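Local coordinates for protein endolysin B (Mycobacterium phage D29, PDB 3HC7) that hydrolyses the linkage between mycolic acids and the arabinogalactan-peptidoglycan layer of the mycobacterial cell wall, helping the phage to lyse its host, at residues Leu22-Ala27 with Tyr34-Ile39; Ala27-Asp32 with Tyr242-Ala247. One frame throughout, in Å; residues are numbered along the deposited sequence.

In the fold
Interactions 1 and 2 lie on one side of the molecule, their centres about 8 Å apart, and share Ala27. Interaction 1 packs helix 22-27 on edge strand 35-38 of the parallel sheet; interaction 2 fastens the loop leaving that helix to the segment that opens helix 245-251. They also touch directly: Leu31 CD2 lies 3.3 Å from Trp36 CB, and Leu22 CD1 lies 3.5 Å from Arg244 CB. Both contacts lie away from the catalytic residues Ser82 and His240 and the probable third member, Asp166. Segment 242-247 nevertheless starts two residues after His240, and the hydroxyl of Tyr242 is hydrogen-bonded to Asp166 OD2, so its beginning borders the active site.

Interaction 1. Residues Leu22-Ala27 with Tyr34-Ile39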
loop_
_atom_site.group_PDB
_atom_site.type_symbol
_atom_site.label_atom_id
_atom_site.label_comp_id
_atom_site.label_asym_id
_atom_site.label_seq_id
_atom_site.Cartn_x
_atom_site.Cartn_y
_atom_site.Cartn_z
ATOM N N LEU A 22 1.114 -5.998 10.351
ATOM C CA LEU A 22 0.806 -7.068 9.412
ATOM C C LEU A 22 1.997 -7.614 8.596
ATOM O O LEU A 22 2.225 -8.820 8.583
ATOM C CB LEU A 22 -0.339 -6.620 8.494
ATOM C CG LEU A 22 -1.344 -7.675 8.042
ATOM C CD1 LEU A 22 -1.587 -8.658 9.150
ATOM C CD2 LEU A 22 -2.644 -7.013 7.617
ATOM N N PRO A 23 2.752 -6.734 7.905
ATOM C CA PRO A 23 3.856 -7.246 7.077
ATOM C C PRO A 23 5.005 -7.798 7.904
ATOM O O PRO A 23 5.604 -8.788 7.503
ATOM C CB PRO A 23 4.337 -6.010 6.299
ATOM C CG PRO A 23 3.310 -4.955 6.503
ATOM C CD PRO A 23 2.608 -5.272 7.798
ATOM N N ALA A 24 5.318 -7.172 9.033
ATOM C CA ALA A 24 6.412 -7.666 9.862
ATOM C C ALA A 24 6.005 -8.950 10.574
ATOM O O ALA A 24 6.800 -9.888 10.683
ATOM C CB ALA A 24 6.860 -6.613 10.857
ATOM N N ASP A 25 4.764 -8.992 11.055
ATOM C CA ASP A 25 4.247 -10.192 11.711
ATOM C C ASP A 25 4.353 -11.362 10.748
ATOM O O ASP A 25 4.713 -12.475 11.133
ATOM C CB ASP A 25 2.779 -10.021 12.110
ATOM C CG ASP A 25 2.554 -8.866 13.068
ATOM O OD1 ASP A 25 3.525 -8.430 13.726
ATOM O OD2 ASP A 25 1.392 -8.403 13.155
ATOM N N THR A 26 4.023 -11.097 9.490
ATOM C CA THR A 26 4.037 -12.125 8.466
ATOM C C THR A 26 5.458 -12.630 8.248
ATOM O O THR A 26 5.712 -13.822 8.367
ATOM C CB THR A 26 3.424 -11.614 7.144
ATOM O OG1 THR A 26 2.063 -11.222 7.369
ATOM C CG2 THR A 26 3.461 -12.695 6.082
ATOM N N ALA A 27 6.381 -11.719 7.937
ATOM C CA ALA A 27 7.791 -12.077 7.763
ATOM C C ALA A 27 8.306 -12.969 8.899
ATOM O O ALA A 27 9.076 -13.906 8.673
ATOM C CB ALA A 27 8.645 -10.826 7.640
ATOM N N TYR A 34 12.513 -17.613 4.179
ATOM C CA TYR A 34 12.889 -16.332 3.587
ATOM C C TYR A 34 13.874 -15.592 4.484
ATOM O O TYR A 34 13.810 -15.704 5.706
ATOM C CB TYR A 34 11.663 -15.433 3.422
ATOM C CG TYR A 34 10.676 -15.828 2.350
ATOM C CD1 TYR A 34 9.624 -16.687 2.634
ATOM C CD2 TYR A 34 10.772 -15.309 1.062
ATOM C CE1 TYR A 34 8.710 -17.037 1.663
ATOM C CE2 TYR A 34 9.859 -15.652 0.087
ATOM C CZ TYR A 34 8.829 -16.516 0.394
ATOM O OH TYR A 34 7.913 -16.864 -0.569
ATOM N N ARG A 35 14.775 -14.830 3.870
ATOM C CA ARG A 35 15.548 -13.817 4.584
ATOM C C ARG A 35 14.720 -12.533 4.613
ATOM O O ARG A 35 14.035 -12.214 3.641
ATOM C CB ARG A 35 16.877 -13.566 3.879
ATOM C CG ARG A 35 17.812 -14.757 3.909
ATOM C CD ARG A 35 18.504 -14.936 2.576
ATOM N NE ARG A 35 19.749 -14.187 2.480
ATOM C CZ ARG A 35 20.524 -14.177 1.399
ATOM N NH1 ARG A 35 20.171 -14.866 0.321
ATOM N NH2 ARG A 35 21.647 -13.475 1.391
ATOM N N TRP A 36 14.792 -11.790 5.714
ATOM C CA TRP A 36 13.884 -10.670 5.931
ATOM C C TRP A 36 14.567 -9.305 6.007
ATOM O O TRP A 36 15.460 -9.092 6.831
ATOM C CB TRP A 36 13.057 -10.918 7.194
ATOM C CG TRP A 36 12.102 -9.818 7.526
ATOM C CD1 TRP A 36 11.457 -8.994 6.652
ATOM C CD2 TRP A 36 11.659 -9.445 8.833
ATOM N NE1 TRP A 36 10.652 -8.116 7.336
ATOM C CE2 TRP A 36 10.756 -8.375 8.678
ATOM C CE3 TRP A 36 11.945 -9.907 10.122
ATOM C CZ2 TRP A 36 10.134 -7.760 9.766
ATOM C CZ3 TRP A 36 11.328 -9.297 11.198
ATOM C CH2 TRP A 36 10.435 -8.235 11.014
ATOM N N GLN A 37 14.124 -8.387 5.148
ATOM C CA GLN A 37 14.600 -7.008 5.156
ATOM C C GLN A 37 13.453 -6.013 5.322
ATOM O O GLN A 37 12.854 -5.576 4.338
ATOM C CB GLN A 37 15.353 -6.686 3.868
ATOM C CG GLN A 37 15.870 -5.258 3.817
ATOM C CD GLN A 37 16.778 -4.951 4.992
ATOM O OE1 GLN A 37 17.844 -5.551 5.135
ATOM N NE2 GLN A 37 16.356 -4.022 5.844
ATOM N N PRO A 38 13.144 -5.647 6.572
ATOM C CA PRO A 38 12.110 -4.645 6.840
ATOM C C PRO A 38 12.540 -3.305 6.266
ATOM O O PRO A 38 13.725 -2.979 6.322
ATOM C CB PRO A 38 12.082 -4.566 8.370
ATOM C CG PRO A 38 12.745 -5.792 8.843
ATOM C CD PRO A 38 13.758 -6.150 7.807
ATOM N N ILE A 39 11.599 -2.544 5.718
ATOM C CA ILE A 39 11.932 -1.256 5.118
ATOM C C ILE A 39 11.814 -0.099 6.116
ATOM O O ILE A 39 10.724 0.213 6.597
ATOM C CB ILE A 39 11.048 -0.971 3.876
ATOM C CG1 ILE A 39 11.240 -2.065 2.816
ATOM C CG2 ILE A 39 11.349 0.405 3.303
ATOM C CD1 ILE A 39 12.664 -2.267 2.394
#
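Helix 22-27 comes nearest to strand 35-38 at its last turn, where the CA atoms of Ala27 and Trp36 are 6.5 Å apart, and no hydrogen bond joins the two segments. Trp36 carries the strand's side of the contact. Its CG stands anti to the backbone N (chi1 179°), which swings the indole across to the helix and lays it on two alanine methyls one turn apart. Ala27 CB sits over one face of the five-membered ring, 3.3 Å from the centroid and only 6° off the normal, a close CH-pi contact. Farther along the indole, Ala24 CB meets the six-membered ring obliquely, 3.6 Å from Trp36 CZ2. On the opposite face lies Pro38, two residues on in the same strand, with CG 3.2 Å above the plane toward the rim. The indole is thus held between Ala27 CB of the helix and Pro38 CG of its own strand, while its NE1 is hydrogen-bonded to Thr8 of the neighbouring strand 5-9. Within the helix, Leu22 O accepts from both Thr26 N and Thr26 OG1, the hydroxyl at 2.7 Å, and the two donors approach from opposite faces of the carbonyl plane. Strand 5-9, helix 22-27 and strand 35-38 form a beta-alpha-beta crossover in the parallel sheet of this cutinase-like alpha/beta-hydrolase fold.

Interaction 2. Residues Ala27-Asp32 with Tyr242-Ala247; sequences ARDVLD and YNRYPA
The guanidinium of Arg244 has the ring of Tyr245 on one face, with CZ 3.8 Å above its plane toward the rim, and the carboxylate of Asp29 at its edge. This is a side-on salt bridge at the surface of the alpha/beta-hydrolase fold, tying the loop after helix 22-27 to the lead-in of helix 245-251, over 200 residues later. Both donors go to a single oxygen: Arg244 NE is 3.0 Å from Asp29 OD2, and Arg244 NH2 is 3.1 Å from the same atom. The planes of the two charged groups are 47° apart, and both N-H...O bonds are clearly bent. Arg244 reaches across with its chain extended from CG to NE, its CG lying between the backbone N and the carbonyl carbon (chi1 80°). Its aliphatic part passes Asp25 and Thr26 of helix 22-27. Asp29 stands in the type I turn from Ala27 to Val30, closed by Val30 N to Ala27 O at 3.1 Å. Within segment 242-247, Asn243 OD1 accepts a capping bond from Tyr245 N. Both arginine nitrogens approach from one face of the carboxylate, Arg244 NH2 on the syn side of Asp29 OD2, Arg244 NE well above the plane.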
loop_
_atom_site.group_PDB
_atom_site.type_symbol
_atom_site.label_atom_id
_atom_site.label_comp_id
_atom_site.label_asym_id
_atom_site.label_seq_id
_atom_site.Cartn_x
_atom_site.Cartn_y
_atom_site.Cartn_z
ATOM N N ALA A 27 6.381 -11.719 7.937
ATOM C CA ALA A 27 7.791 -12.077 7.763
ATOM C C ALA A 27 8.306 -12.969 8.899
ATOM O O ALA A 27 9.076 -13.906 8.673
ATOM C CB ALA A 27 8.645 -10.826 7.640
ATOM N N ARG A 28 7.874 -12.671 10.120
ATOM C CA ARG A 28 8.309 -13.426 11.292
ATOM C C ARG A 28 7.780 -14.860 11.302
ATOM O O ARG A 28 8.258 -15.696 12.069
ATOM C CB ARG A 28 7.907 -12.699 12.579
ATOM C CG ARG A 28 8.743 -11.466 12.875
ATOM C CD ARG A 28 8.464 -10.922 14.264
ATOM N NE ARG A 28 9.570 -10.105 14.755
ATOM C CZ ARG A 28 9.592 -8.778 14.721
ATOM N NH1 ARG A 28 8.557 -8.108 14.228
ATOM N NH2 ARG A 28 10.643 -8.118 15.189
ATOM N N ASP A 29 6.797 -15.142 10.454
ATOM C CA ASP A 29 6.215 -16.480 10.375
ATOM C C ASP A 29 6.822 -17.327 9.254
ATOM O O ASP A 29 6.425 -18.472 9.050
ATOM C CB ASP A 29 4.696 -16.400 10.204
ATOM C CG ASP A 29 3.979 -16.082 11.501
ATOM O OD1 ASP A 29 4.655 -15.940 12.542
ATOM O OD2 ASP A 29 2.734 -15.975 11.478
ATOM N N VAL A 30 7.782 -16.766 8.528
ATOM C CA VAL A 30 8.398 -17.495 7.424
ATOM C C VAL A 30 9.908 -17.291 7.359
ATOM O O VAL A 30 10.520 -17.485 6.308
ATOM C CB VAL A 30 7.782 -17.096 6.056
ATOM C CG1 VAL A 30 6.266 -17.209 6.091
ATOM C CG2 VAL A 30 8.201 -15.683 5.664
ATOM N N LEU A 31 10.512 -16.906 8.480
ATOM C CA LEU A 31 11.947 -16.640 8.492
ATOM C C LEU A 31 12.768 -17.909 8.289
ATOM O O LEU A 31 13.988 -17.848 8.145
ATOM C CB LEU A 31 12.379 -15.926 9.775
ATOM C CG LEU A 31 12.089 -14.424 9.814
ATOM C CD1 LEU A 31 13.057 -13.705 10.741
ATOM C CD2 LEU A 31 12.169 -13.841 8.420
ATOM N N ASP A 32 12.098 -19.056 8.282
ATOM C CA ASP A 32 12.780 -20.327 8.059
ATOM C C ASP A 32 12.928 -20.613 6.570
ATOM O O ASP A 32 13.647 -21.524 6.174
ATOM C CB ASP A 32 12.050 -21.477 8.760
ATOM C CG ASP A 32 10.606 -21.620 8.307
ATOM O OD1 ASP A 32 9.874 -20.601 8.267
ATOM O OD2 ASP A 32 10.202 -22.764 8.003
ATOM N N TYR A 242 -6.546 -7.108 8.955
ATOM C CA TYR A 242 -6.556 -8.384 8.241
ATOM C C TYR A 242 -5.944 -9.533 9.030
ATOM O O TYR A 242 -5.030 -9.341 9.828
ATOM C CB TYR A 242 -5.839 -8.247 6.883
ATOM C CG TYR A 242 -6.584 -7.361 5.911
ATOM C CD1 TYR A 242 -7.425 -7.907 4.953
ATOM C CD2 TYR A 242 -6.469 -5.976 5.974
ATOM C CE1 TYR A 242 -8.120 -7.106 4.077
ATOM C CE2 TYR A 242 -7.160 -5.164 5.101
ATOM C CZ TYR A 242 -7.985 -5.735 4.157
ATOM O OH TYR A 242 -8.677 -4.933 3.284
ATOM N N ASN A 243 -6.471 -10.732 8.798
ATOM C CA ASN A 243 -5.833 -11.965 9.232
ATOM C C ASN A 243 -4.685 -12.299 8.274
ATOM O O ASN A 243 -4.891 -12.401 7.066
ATOM C CB ASN A 243 -6.860 -13.096 9.240
ATOM C CG ASN A 243 -6.228 -14.463 9.431
ATOM O OD1 ASN A 243 -5.204 -14.599 10.098
ATOM N ND2 ASN A 243 -6.841 -15.485 8.844
ATOM N N ARG A 244 -3.483 -12.476 8.818
ATOM C CA ARG A 244 -2.272 -12.633 8.008
ATOM C C ARG A 244 -1.962 -14.060 7.563
ATOM O O ARG A 244 -1.054 -14.274 6.757
ATOM C CB ARG A 244 -1.058 -12.104 8.775
ATOM C CG ARG A 244 -0.502 -13.079 9.815
ATOM C CD ARG A 244 0.679 -12.473 10.558
ATOM N NE ARG A 244 1.231 -13.384 11.554
ATOM C CZ ARG A 244 0.837 -13.435 12.823
ATOM N NH1 ARG A 244 -0.117 -12.620 13.265
ATOM N NH2 ARG A 244 1.404 -14.301 13.657
ATOM N N TYR A 245 -2.687 -15.038 8.089
ATOM C CA TYR A 245 -2.294 -16.433 7.886
ATOM C C TYR A 245 -2.366 -16.949 6.440
ATOM O O TYR A 245 -1.426 -17.593 5.973
ATOM C CB TYR A 245 -2.985 -17.359 8.892
ATOM C CG TYR A 245 -2.413 -17.180 10.281
ATOM C CD1 TYR A 245 -1.116 -17.579 10.567
ATOM C CD2 TYR A 245 -3.152 -16.583 11.289
ATOM C CE1 TYR A 245 -0.574 -17.406 11.824
ATOM C CE2 TYR A 245 -2.619 -16.406 12.555
ATOM C CZ TYR A 245 -1.328 -16.820 12.815
ATOM O OH TYR A 245 -0.787 -16.650 14.070
ATOM N N PRO A 246 -3.461 -16.655 5.719
ATOM C CA PRO A 246 -3.470 -17.051 4.305
ATOM C C PRO A 246 -2.247 -16.509 3.554
ATOM O O PRO A 246 -1.729 -17.179 2.648
ATOM C CB PRO A 246 -4.754 -16.408 3.773
ATOM C CG PRO A 246 -5.633 -16.282 4.968
ATOM C CD PRO A 246 -4.713 -15.993 6.118
ATOM N N ALA A 247 -1.793 -15.314 3.930
ATOM C CA ALA A 247 -0.604 -14.712 3.330
ATOM C C ALA A 247 0.655 -15.475 3.717
ATOM O O ALA A 247 1.577 -15.607 2.909
ATOM C CB ALA A 247 -0.479 -13.256 3.733
#